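Local coordinates for protein cGAS/DncV-like nucleotidyltransferase in E. coli homolog (Elizabethkingia meningoseptica ATCC 13253 = NBRC 12535, PDB 6E0O) that synthesizes cyclic nucleotide second messengers in response to phage infection, as the nucleotidyltransferase of a CBASS antivirus system, probably with magnesium as cofactor, at residues F3-L8 and G234-T239; W11-S16 and Y189-R194; V223-N228 and A255-V260. One frame throughout, in Å; residues are numbered along the deposited sequence. Where two conformers were deposited one is given.

Contact 1. Residues F3-L8 and G234-T239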
loop_
_atom_site.group_PDB
_atom_site.type_symbol
_atom_site.label_atom_id
_atom_site.label_comp_id
_atom_site.label_asym_id
_atom_site.label_seq_id
_atom_site.Cartn_x
_atom_site.Cartn_y
_atom_site.Cartn_z
ATOM N N PHE A 3 3.461 -7.671 -25.237
ATOM C CA PHE A 3 2.145 -7.991 -24.713
ATOM C C PHE A 3 1.122 -7.123 -25.417
ATOM O O PHE A 3 1.366 -5.942 -25.677
ATOM C CB PHE A 3 2.092 -7.768 -23.203
ATOM C CG PHE A 3 3.107 -8.578 -22.451
ATOM C CD1 PHE A 3 2.856 -9.897 -22.112
ATOM C CD2 PHE A 3 4.326 -8.030 -22.115
ATOM C CE1 PHE A 3 3.797 -10.644 -21.438
ATOM C CE2 PHE A 3 5.273 -8.770 -21.438
ATOM C CZ PHE A 3 5.010 -10.082 -21.102
ATOM N N SER A 4 -0.012 -7.722 -25.736
ATOM C CA SER A 4 -1.025 -7.027 -26.498
ATOM C C SER A 4 -1.776 -6.034 -25.613
ATOM O O SER A 4 -1.705 -6.066 -24.381
ATOM C CB SER A 4 -2.026 -8.034 -27.046
ATOM O OG SER A 4 -2.757 -8.587 -25.962
ATOM N N GLU A 5 -2.515 -5.139 -26.271
ATOM C CA GLU A 5 -3.419 -4.241 -25.567
ATOM C C GLU A 5 -4.326 -5.023 -24.625
ATOM O O GLU A 5 -4.507 -4.646 -23.461
ATOM C CB GLU A 5 -4.223 -3.448 -26.597
ATOM C CG GLU A 5 -5.252 -2.492 -26.029
ATOM C CD GLU A 5 -4.676 -1.177 -25.519
ATOM O OE1 GLU A 5 -3.452 -0.941 -25.640
ATOM O OE2 GLU A 5 -5.469 -0.364 -25.009
ATOM N N GLN A 6 -4.900 -6.129 -25.109
ATOM C CA GLN A 6 -5.809 -6.906 -24.275
ATOM C C GLN A 6 -5.091 -7.513 -23.072
ATOM O O GLN A 6 -5.666 -7.600 -21.985
ATOM C CB GLN A 6 -6.490 -7.999 -25.094
ATOM C CG GLN A 6 -7.536 -8.743 -24.292
ATOM C CD GLN A 6 -8.661 -7.837 -23.848
ATOM O OE1 GLN A 6 -9.279 -7.157 -24.666
ATOM N NE2 GLN A 6 -8.920 -7.805 -22.544
ATOM N N GLN A 7 -3.852 -7.975 -23.248
ATOM C CA GLN A 7 -3.117 -8.517 -22.109
ATOM C C GLN A 7 -2.889 -7.444 -21.051
ATOM O O GLN A 7 -3.002 -7.716 -19.848
ATOM C CB GLN A 7 -1.802 -9.136 -22.578
ATOM C CG GLN A 7 -1.988 -10.454 -23.333
ATOM C CD GLN A 7 -0.688 -11.010 -23.889
ATOM O OE1 GLN A 7 -0.083 -10.425 -24.787
ATOM N NE2 GLN A 7 -0.257 -12.152 -23.363
ATOM N N LEU A 8 -2.581 -6.215 -21.476
ATOM C CA LEU A 8 -2.415 -5.130 -20.512
ATOM C C LEU A 8 -3.723 -4.850 -19.790
ATOM O O LEU A 8 -3.733 -4.616 -18.576
ATOM C CB LEU A 8 -1.918 -3.861 -21.203
ATOM C CG LEU A 8 -0.531 -3.922 -21.839
ATOM C CD1 LEU A 8 -0.177 -2.549 -22.409
ATOM C CD2 LEU A 8 0.513 -4.381 -20.843
ATOM N N GLY A 234 -8.729 4.844 -23.128
ATOM C CA GLY A 234 -8.861 3.736 -24.045
ATOM C C GLY A 234 -7.593 3.266 -24.711
ATOM O O GLY A 234 -7.671 2.425 -25.614
ATOM N N ASN A 235 -6.427 3.768 -24.314
ATOM C CA ASN A 235 -5.171 3.338 -24.931
ATOM C C ASN A 235 -4.211 2.914 -23.827
ATOM O O ASN A 235 -3.434 3.722 -23.315
ATOM C CB ASN A 235 -4.560 4.405 -25.829
ATOM C CG ASN A 235 -3.468 3.844 -26.708
ATOM O OD1 ASN A 235 -2.833 2.847 -26.357
ATOM N ND2 ASN A 235 -3.252 4.466 -27.866
ATOM N N TYR A 236 -4.268 1.633 -23.470
ATOM C CA TYR A 236 -3.454 1.142 -22.367
ATOM C C TYR A 236 -1.991 1.070 -22.769
ATOM O O TYR A 236 -1.110 1.392 -21.965
ATOM C CB TYR A 236 -3.947 -0.236 -21.923
ATOM C CG TYR A 236 -5.243 -0.212 -21.156
ATOM C CD1 TYR A 236 -6.427 0.163 -21.768
ATOM C CD2 TYR A 236 -5.284 -0.576 -19.819
ATOM C CE1 TYR A 236 -7.615 0.180 -21.066
ATOM C CE2 TYR A 236 -6.466 -0.572 -19.115
ATOM C CZ TYR A 236 -7.624 -0.185 -19.742
ATOM O OH TYR A 236 -8.794 -0.187 -19.035
ATOM N N THR A 237 -1.719 0.637 -24.005
ATOM C CA THR A 237 -0.340 0.491 -24.452
ATOM C C THR A 237 0.366 1.839 -24.454
ATOM O O THR A 237 1.493 1.965 -23.963
ATOM C CB THR A 237 -0.303 -0.149 -25.845
ATOM O OG1 THR A 237 -0.864 -1.469 -25.798
ATOM C CG2 THR A 237 1.124 -0.242 -26.348
ATOM N N GLN A 238 -0.282 2.865 -25.009
ATOM C CA GLN A 238 0.376 4.165 -25.078
ATOM C C GLN A 238 0.418 4.839 -23.709
ATOM O O GLN A 238 1.383 5.545 -23.388
ATOM C CB GLN A 238 -0.289 5.065 -26.116
ATOM C CG GLN A 238 0.584 6.249 -26.490
ATOM C CD GLN A 238 1.845 5.846 -27.280
ATOM O OE1 GLN A 238 2.028 4.687 -27.678
ATOM N NE2 GLN A 238 2.722 6.808 -27.495
ATOM N N THR A 239 -0.625 4.653 -22.892
ATOM C CA THR A 239 -0.593 5.216 -21.545
ATOM C C THR A 239 0.559 4.628 -20.747
ATOM O O THR A 239 1.294 5.352 -20.068
ATOM C CB THR A 239 -1.919 4.962 -20.820
ATOM O OG1 THR A 239 -2.963 5.699 -21.455
ATOM C CG2 THR A 239 -1.821 5.372 -19.352
HETATM O O HOH W 1 0.625 -3.662 -26.833
HETATM O O HOH W 2 -8.102 -0.605 -25.501
HETATM O O HOH W 3 -3.212 0.456 -28.251
#
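The carboxylate of E5 grips the first turn of helix 236-252 with both of its oxygens. OE2 accepts the backbone N-H of Y236 at 2.8 Å, while OE1 takes two donors, T237 OG1 at 2.6 Å and T237 N at 2.9 Å. Both backbone donors arrive on the syn side of their oxygens, 16° and 23° out of the carboxylate plane; the hydroxyl meets OE1 nearly head-on along its C-O bond. E5 starts with CG anti to its own backbone N (chi1 178°), and a bend at chi2 places CD close to the two N-H groups. OE2 also sits at the edge of the Y236 ring, 3.4 Å from CD1, with the carboxylate and ring planes nearly perpendicular.

The apolar side is more tightly enclosed. Buried L8 sets CD1 3.7 Å from T237 CA, and its CB lies 4.2 Å from CB of Y236, whose ring continues inward to touch S12, R13 and helix 188-205. The solvent side is built of water instead: one molecule links E5 OE2 to G234 O, another spans N235 OD1 and, weakly, E5 OE1, and a third joins F3 O to T237 OG1.

Each helix also caps itself, S4 and Q7 through a reciprocal capping box and N235 through OD1, which receives Q238 N. A carboxylate clasping the N-H groups of a helix's first turn, where the helix dipole would probably favour its negative charge, is characteristic of a helix N terminus, and here the clasp fastens the start of helix 5-11 to that of helix 236-252.

Contact 2. Residues W11-S16 and Y189-R194; sequences WSRPVS and YKRMVR
The carbonyl oxygen of S12 accepts NH1 of R194 at 2.8 Å, lying close to the guanidinium plane and receiving an N-H that comes nearly straight down its C=O axis. This is a helix-to-loop contact: the loop after helix 5-11 runs across helix 188-205 of the nucleotidyltransferase, and an arginine from the helix binds its backbone. R194 reaches it on a chain extended from CG to NE, passing CD 3.2 Å from the same oxygen. Its guanidinium is sandwiched, with P14 CG 3.7 Å above the centre of one face and K190 CB toward the rim of the opposite face. NE donates to N53 O, and K190 NZ to N52 O, which also holds the end of helix 48-52 and N53 after it; N52 is assigned to GTP binding.

One turn earlier, the backbones come close enough for S12 CB to touch R191 CB at 3.6 Å. The S12 hydroxyl turns back between its own N and carbonyl carbon (chi1 77°) and bonds to I9 O. Two like-charged arginines come close beside it, their guanidinium planes 53° apart: R13 NH1, buried and with no polar partner in the model, stands over one face of the R191 guanidinium, 3.7 Å from NE.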
loop_
_atom_site.group_PDB
_atom_site.type_symbol
_atom_site.label_atom_id
_atom_site.label_comp_id
_atom_site.label_asym_id
_atom_site.label_seq_id
_atom_site.Cartn_x
_atom_site.Cartn_y
_atom_site.Cartn_z
ATOM N N TRP A 11 -4.167 -7.466 -17.127
ATOM C CA TRP A 11 -3.299 -7.235 -15.983
ATOM C C TRP A 11 -3.717 -6.026 -15.162
ATOM O O TRP A 11 -3.279 -5.886 -14.015
ATOM C CB TRP A 11 -1.881 -6.960 -16.455
ATOM C CG TRP A 11 -1.099 -8.150 -16.849
ATOM C CD1 TRP A 11 -1.401 -9.463 -16.624
ATOM C CD2 TRP A 11 0.140 -8.134 -17.542
ATOM N NE1 TRP A 11 -0.407 -10.266 -17.132
ATOM C CE2 TRP A 11 0.551 -9.469 -17.701
ATOM C CE3 TRP A 11 0.959 -7.113 -18.026
ATOM C CZ2 TRP A 11 1.733 -9.807 -18.348
ATOM C CZ3 TRP A 11 2.127 -7.450 -18.662
ATOM C CH2 TRP A 11 2.510 -8.784 -18.814
ATOM N N SER A 12 -4.503 -5.127 -15.737
ATOM C CA SER A 12 -4.892 -3.914 -15.048
ATOM C C SER A 12 -6.056 -4.124 -14.095
ATOM O O SER A 12 -6.412 -3.188 -13.378
ATOM C CB SER A 12 -5.266 -2.835 -16.062
ATOM O OG SER A 12 -6.549 -3.090 -16.597
ATOM N N ARG A 13 -6.663 -5.309 -14.083
ATOM C CA ARG A 13 -7.848 -5.540 -13.271
ATOM C C ARG A 13 -7.478 -5.922 -11.839
ATOM O O ARG A 13 -6.490 -6.623 -11.616
ATOM C CB ARG A 13 -8.683 -6.661 -13.891
ATOM C CG ARG A 13 -9.204 -6.340 -15.290
ATOM C CD ARG A 13 -10.269 -5.260 -15.195
ATOM N NE ARG A 13 -10.849 -4.859 -16.476
ATOM C CZ ARG A 13 -10.507 -3.763 -17.150
ATOM N NH1 ARG A 13 -9.556 -2.948 -16.691
ATOM N NH2 ARG A 13 -11.120 -3.482 -18.293
ATOM N N PRO A 14 -8.280 -5.507 -10.855
ATOM C CA PRO A 14 -8.068 -6.003 -9.489
ATOM C C PRO A 14 -8.310 -7.501 -9.454
ATOM O O PRO A 14 -9.213 -8.019 -10.115
ATOM C CB PRO A 14 -9.123 -5.265 -8.654
ATOM C CG PRO A 14 -9.716 -4.246 -9.523
ATOM C CD PRO A 14 -9.456 -4.629 -10.958
ATOM N N VAL A 15 -7.499 -8.202 -8.670
ATOM C CA VAL A 15 -7.658 -9.649 -8.555
ATOM C C VAL A 15 -8.351 -10.037 -7.252
ATOM O O VAL A 15 -9.364 -10.743 -7.275
ATOM C CB VAL A 15 -6.317 -10.365 -8.784
ATOM C CG1 VAL A 15 -6.470 -11.851 -8.576
ATOM C CG2 VAL A 15 -5.807 -10.079 -10.193
ATOM N N SER A 16 -7.819 -9.592 -6.121
ATOM C CA SER A 16 -8.472 -9.738 -4.824
ATOM C C SER A 16 -9.107 -8.407 -4.444
ATOM O O SER A 16 -8.527 -7.348 -4.692
ATOM C CB SER A 16 -7.438 -10.087 -3.753
ATOM O OG SER A 16 -6.839 -11.350 -3.966
ATOM N N TYR A 189 -5.079 5.614 -13.682
ATOM C CA TYR A 189 -4.036 5.698 -12.659
ATOM C C TYR A 189 -3.865 4.347 -11.943
ATOM O O TYR A 189 -2.773 3.761 -11.924
ATOM C CB TYR A 189 -4.317 6.838 -11.658
ATOM C CG TYR A 189 -3.501 6.693 -10.392
ATOM C CD1 TYR A 189 -2.114 6.652 -10.444
ATOM C CD2 TYR A 189 -4.116 6.550 -9.156
ATOM C CE1 TYR A 189 -1.368 6.469 -9.308
ATOM C CE2 TYR A 189 -3.364 6.365 -8.006
ATOM C CZ TYR A 189 -1.995 6.331 -8.088
ATOM O OH TYR A 189 -1.260 6.136 -6.939
ATOM N N LYS A 190 -4.945 3.820 -11.352
ATOM C CA LYS A 190 -4.794 2.574 -10.603
ATOM C C LYS A 190 -4.577 1.387 -11.530
ATOM O O LYS A 190 -3.908 0.425 -11.153
ATOM C CB LYS A 190 -5.980 2.330 -9.668
ATOM C CG LYS A 190 -6.010 3.311 -8.507
ATOM C CD LYS A 190 -7.073 2.992 -7.488
ATOM C CE LYS A 190 -7.028 3.993 -6.344
ATOM N NZ LYS A 190 -8.096 3.685 -5.355
ATOM N N ARG A 191 -5.132 1.435 -12.743
ATOM C CA ARG A 191 -4.903 0.362 -13.707
ATOM C C ARG A 191 -3.432 0.265 -14.081
ATOM O O ARG A 191 -2.892 -0.840 -14.193
ATOM C CB ARG A 191 -5.812 0.566 -14.919
ATOM C CG ARG A 191 -7.238 0.244 -14.556
ATOM C CD ARG A 191 -8.228 0.552 -15.633
ATOM N NE ARG A 191 -9.576 0.431 -15.084
ATOM C CZ ARG A 191 -10.681 0.649 -15.773
ATOM N NH1 ARG A 191 -10.596 0.984 -17.050
ATOM N NH2 ARG A 191 -11.857 0.546 -15.178
ATOM N N MET A 192 -2.761 1.410 -14.232
ATOM C CA MET A 192 -1.329 1.412 -14.507
ATOM C C MET A 192 -0.524 0.944 -13.296
ATOM O O MET A 192 0.454 0.205 -13.450
ATOM C CB MET A 192 -0.896 2.810 -14.942
ATOM C CG MET A 192 -1.457 3.210 -16.301
ATOM S SD MET A 192 -0.873 2.152 -17.650
ATOM C CE MET A 192 -2.402 1.734 -18.480
ATOM N N VAL A 193 -0.931 1.341 -12.084
ATOM C CA VAL A 193 -0.294 0.807 -10.881
ATOM C C VAL A 193 -0.384 -0.711 -10.880
ATOM O O VAL A 193 0.600 -1.415 -10.615
ATOM C CB VAL A 193 -0.937 1.402 -9.617
ATOM C CG1 VAL A 193 -0.504 0.623 -8.369
ATOM C CG2 VAL A 193 -0.599 2.871 -9.470
ATOM N N ARG A 194 -1.579 -1.242 -11.153
ATOM C CA ARG A 194 -1.752 -2.690 -11.138
ATOM C C ARG A 194 -0.871 -3.366 -12.183
ATOM O O ARG A 194 -0.252 -4.398 -11.903
ATOM C CB ARG A 194 -3.223 -3.050 -11.309
ATOM C CG ARG A 194 -4.063 -2.603 -10.129
ATOM C CD ARG A 194 -5.520 -3.066 -10.302
ATOM N NE ARG A 194 -6.445 -2.195 -9.590
ATOM C CZ ARG A 194 -7.386 -1.447 -10.160
ATOM N NH1 ARG A 194 -7.573 -1.455 -11.477
ATOM N NH2 ARG A 194 -8.158 -0.690 -9.402
#

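Contact 3. Residues V223-N228 and A255-V260; sequences VYNVPN and ADYTEV
N225 and T258 supply the polar part of this contact, in which one side-chain amide reads both polar groups of a residue's backbone. N225 OD1 accepts T258 N at 2.9 Å, with the donor tilted 25° from the carbonyl plane, and N225 ND2 returns a bond to T258 O at 2.8 Å. The second bond is the straighter, 166° at the hydrogen, and it lies in the amide plane and on a lone pair of the acceptor. With these two bonds the amide's orientation is fixed, oxygen toward the N-H and nitrogen toward the C=O. ND2 has a further acceptor in C221 O. T258 turns its hydroxyl to E259 O, a local bond within the loop.

Stacking accounts for the second kind of interaction. The amide of N225 lies almost flat on the Y257 ring, their planes 5° apart. CB stands directly over the ring centre at 3.3 Å, a close CH-pi contact, while N225 CG is nearest to Y257 CG, at 3.4 Å, and next to Y257 CB.

Contacts with the Y224 ring form a third group. V260 makes a CH-pi contact, its CA over one face of the ring 4.0 Å from the centroid, and its two methyls add apolar packing, CG2 near CB and CG1 near CD1. The polar approach is that of T258 OG1, at the ring edge; K181 makes a cation-pi contact.

The V260 side chain lies about 7 Å from that of N52, a residue assigned to GTP binding. These contacts hold the loop that follows helix 236-252 against the C-terminal end of helix 216-224. Y257 OH reaches back to D250 of helix 236-252, V260 touches Y189 of helix 188-205, and its carbonyl accepts from N177 of helix 171-184.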
loop_
_atom_site.group_PDB
_atom_site.type_symbol
_atom_site.label_atom_id
_atom_site.label_comp_id
_atom_site.label_asym_id
_atom_site.label_seq_id
_atom_site.Cartn_x
_atom_site.Cartn_y
_atom_site.Cartn_z
ATOM N N VAL A 223 3.692 6.425 -9.956
ATOM C CA VAL A 223 2.684 6.656 -10.983
ATOM C C VAL A 223 1.843 7.879 -10.636
ATOM O O VAL A 223 1.380 8.596 -11.531
ATOM C CB VAL A 223 1.836 5.388 -11.202
ATOM C CG1 VAL A 223 0.838 5.608 -12.317
ATOM C CG2 VAL A 223 2.724 4.191 -11.517
ATOM N N TYR A 224 1.646 8.141 -9.345
ATOM C CA TYR A 224 0.838 9.270 -8.909
ATOM C C TYR A 224 1.404 10.585 -9.423
ATOM O O TYR A 224 0.648 11.531 -9.676
ATOM C CB TYR A 224 0.759 9.290 -7.369
ATOM C CG TYR A 224 -0.106 10.414 -6.845
ATOM C CD1 TYR A 224 -1.485 10.297 -6.848
ATOM C CD2 TYR A 224 0.445 11.602 -6.385
ATOM C CE1 TYR A 224 -2.289 11.328 -6.406
ATOM C CE2 TYR A 224 -0.350 12.629 -5.942
ATOM C CZ TYR A 224 -1.709 12.486 -5.950
ATOM O OH TYR A 224 -2.500 13.518 -5.509
ATOM N N ASN A 225 2.723 10.675 -9.571
ATOM C CA ASN A 225 3.366 11.914 -9.991
ATOM C C ASN A 225 3.400 12.095 -11.503
ATOM O O ASN A 225 3.849 13.146 -11.978
ATOM C CB ASN A 225 4.772 12.013 -9.392
ATOM C CG ASN A 225 4.749 12.364 -7.913
ATOM O OD1 ASN A 225 4.863 13.530 -7.534
ATOM N ND2 ASN A 225 4.595 11.354 -7.066
ATOM N N VAL A 226 2.924 11.120 -12.262
ATOM C CA VAL A 226 2.793 11.310 -13.712
ATOM C C VAL A 226 1.618 12.220 -13.971
ATOM O O VAL A 226 0.503 11.953 -13.472
ATOM C CB VAL A 226 2.601 9.952 -14.399
ATOM C CG1 VAL A 226 2.338 10.141 -15.890
ATOM C CG2 VAL A 226 3.808 9.060 -14.177
ATOM N N PRO A 227 1.762 13.315 -14.727
ATOM C CA PRO A 227 0.641 14.236 -14.914
ATOM C C PRO A 227 -0.567 13.554 -15.538
ATOM O O PRO A 227 -0.443 12.644 -16.359
ATOM C CB PRO A 227 1.209 15.319 -15.833
ATOM C CG PRO A 227 2.688 15.318 -15.511
ATOM C CD PRO A 227 3.011 13.849 -15.320
ATOM N N ASN A 228 -1.746 14.021 -15.132
ATOM C CA ASN A 228 -2.990 13.429 -15.604
ATOM C C ASN A 228 -3.076 13.383 -17.125
ATOM O O ASN A 228 -3.677 12.454 -17.672
ATOM C CB ASN A 228 -4.179 14.218 -15.059
ATOM C CG ASN A 228 -4.467 13.920 -13.604
ATOM O OD1 ASN A 228 -3.793 13.106 -12.964
ATOM N ND2 ASN A 228 -5.483 14.578 -13.069
ATOM N N ALA A 255 13.702 14.706 -10.115
ATOM C CA ALA A 255 12.396 15.293 -9.861
ATOM C C ALA A 255 11.988 15.187 -8.392
ATOM O O ALA A 255 12.339 14.241 -7.683
ATOM C CB ALA A 255 11.329 14.617 -10.716
ATOM N N ASP A 256 11.215 16.169 -7.947
ATOM C CA ASP A 256 10.682 16.202 -6.584
ATOM C C ASP A 256 9.266 15.635 -6.586
ATOM O O ASP A 256 8.285 16.357 -6.745
ATOM C CB ASP A 256 10.698 17.626 -6.038
ATOM C CG ASP A 256 12.094 18.148 -5.816
ATOM O OD1 ASP A 256 12.961 17.356 -5.403
ATOM O OD2 ASP A 256 12.319 19.351 -6.058
ATOM N N TYR A 257 9.168 14.323 -6.429
ATOM C CA TYR A 257 7.891 13.635 -6.355
ATOM C C TYR A 257 7.331 13.712 -4.941
ATOM O O TYR A 257 8.067 13.670 -3.954
ATOM C CB TYR A 257 8.103 12.164 -6.724
ATOM C CG TYR A 257 8.086 11.838 -8.203
ATOM C CD1 TYR A 257 8.290 12.810 -9.177
ATOM C CD2 TYR A 257 7.841 10.537 -8.623
ATOM C CE1 TYR A 257 8.235 12.486 -10.528
ATOM C CE2 TYR A 257 7.783 10.214 -9.953
ATOM C CZ TYR A 257 7.980 11.182 -10.900
ATOM O OH TYR A 257 7.904 10.806 -12.216
ATOM N N THR A 258 6.011 13.777 -4.845
ATOM C CA THR A 258 5.349 13.666 -3.553
ATOM C C THR A 258 4.887 12.228 -3.318
ATOM O O THR A 258 4.731 11.435 -4.248
ATOM C CB THR A 258 4.138 14.602 -3.445
ATOM O OG1 THR A 258 3.072 14.112 -4.263
ATOM C CG2 THR A 258 4.471 16.018 -3.873
ATOM N N GLU A 259 4.647 11.896 -2.051
ATOM C CA GLU A 259 3.837 10.729 -1.743
ATOM C C GLU A 259 2.424 10.983 -2.247
ATOM O O GLU A 259 2.043 12.119 -2.525
ATOM C CB GLU A 259 3.866 10.449 -0.239
ATOM C CG GLU A 259 5.270 10.050 0.232
ATOM C CD GLU A 259 5.369 9.629 1.681
ATOM O OE1 GLU A 259 4.422 9.866 2.448
ATOM O OE2 GLU A 259 6.410 9.053 2.061
ATOM N N VAL A 260 1.647 9.908 -2.390
ATOM C CA VAL A 260 0.254 10.054 -2.802
ATOM C C VAL A 260 -0.482 10.984 -1.852
ATOM O O VAL A 260 -1.361 11.741 -2.271
ATOM C CB VAL A 260 -0.442 8.682 -2.903
ATOM C CG1 VAL A 260 -1.894 8.872 -3.301
ATOM C CG2 VAL A 260 0.266 7.776 -3.896
#

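How the contacts relate
From the N terminus, helix 5-11 enters first, and contact 1 closes the widest loop by bringing it to the start of helix 236-252. Contact 2 is nested within that loop: residues 11-16 follow directly on helix 5-11 and settle on helix 188-205. Y236 and F3 of contact 1 reach R191 and W11 of contact 2, making the two continuous. Contact 3 opens after contact 2 has closed, joining 223-228 to 255-260 around helix 236-252, and it crosses contact 1 because their segments alternate along the chain. Y189 and V193 of helix 188-205 pack against V223, so this helix connects contacts 2 and 3.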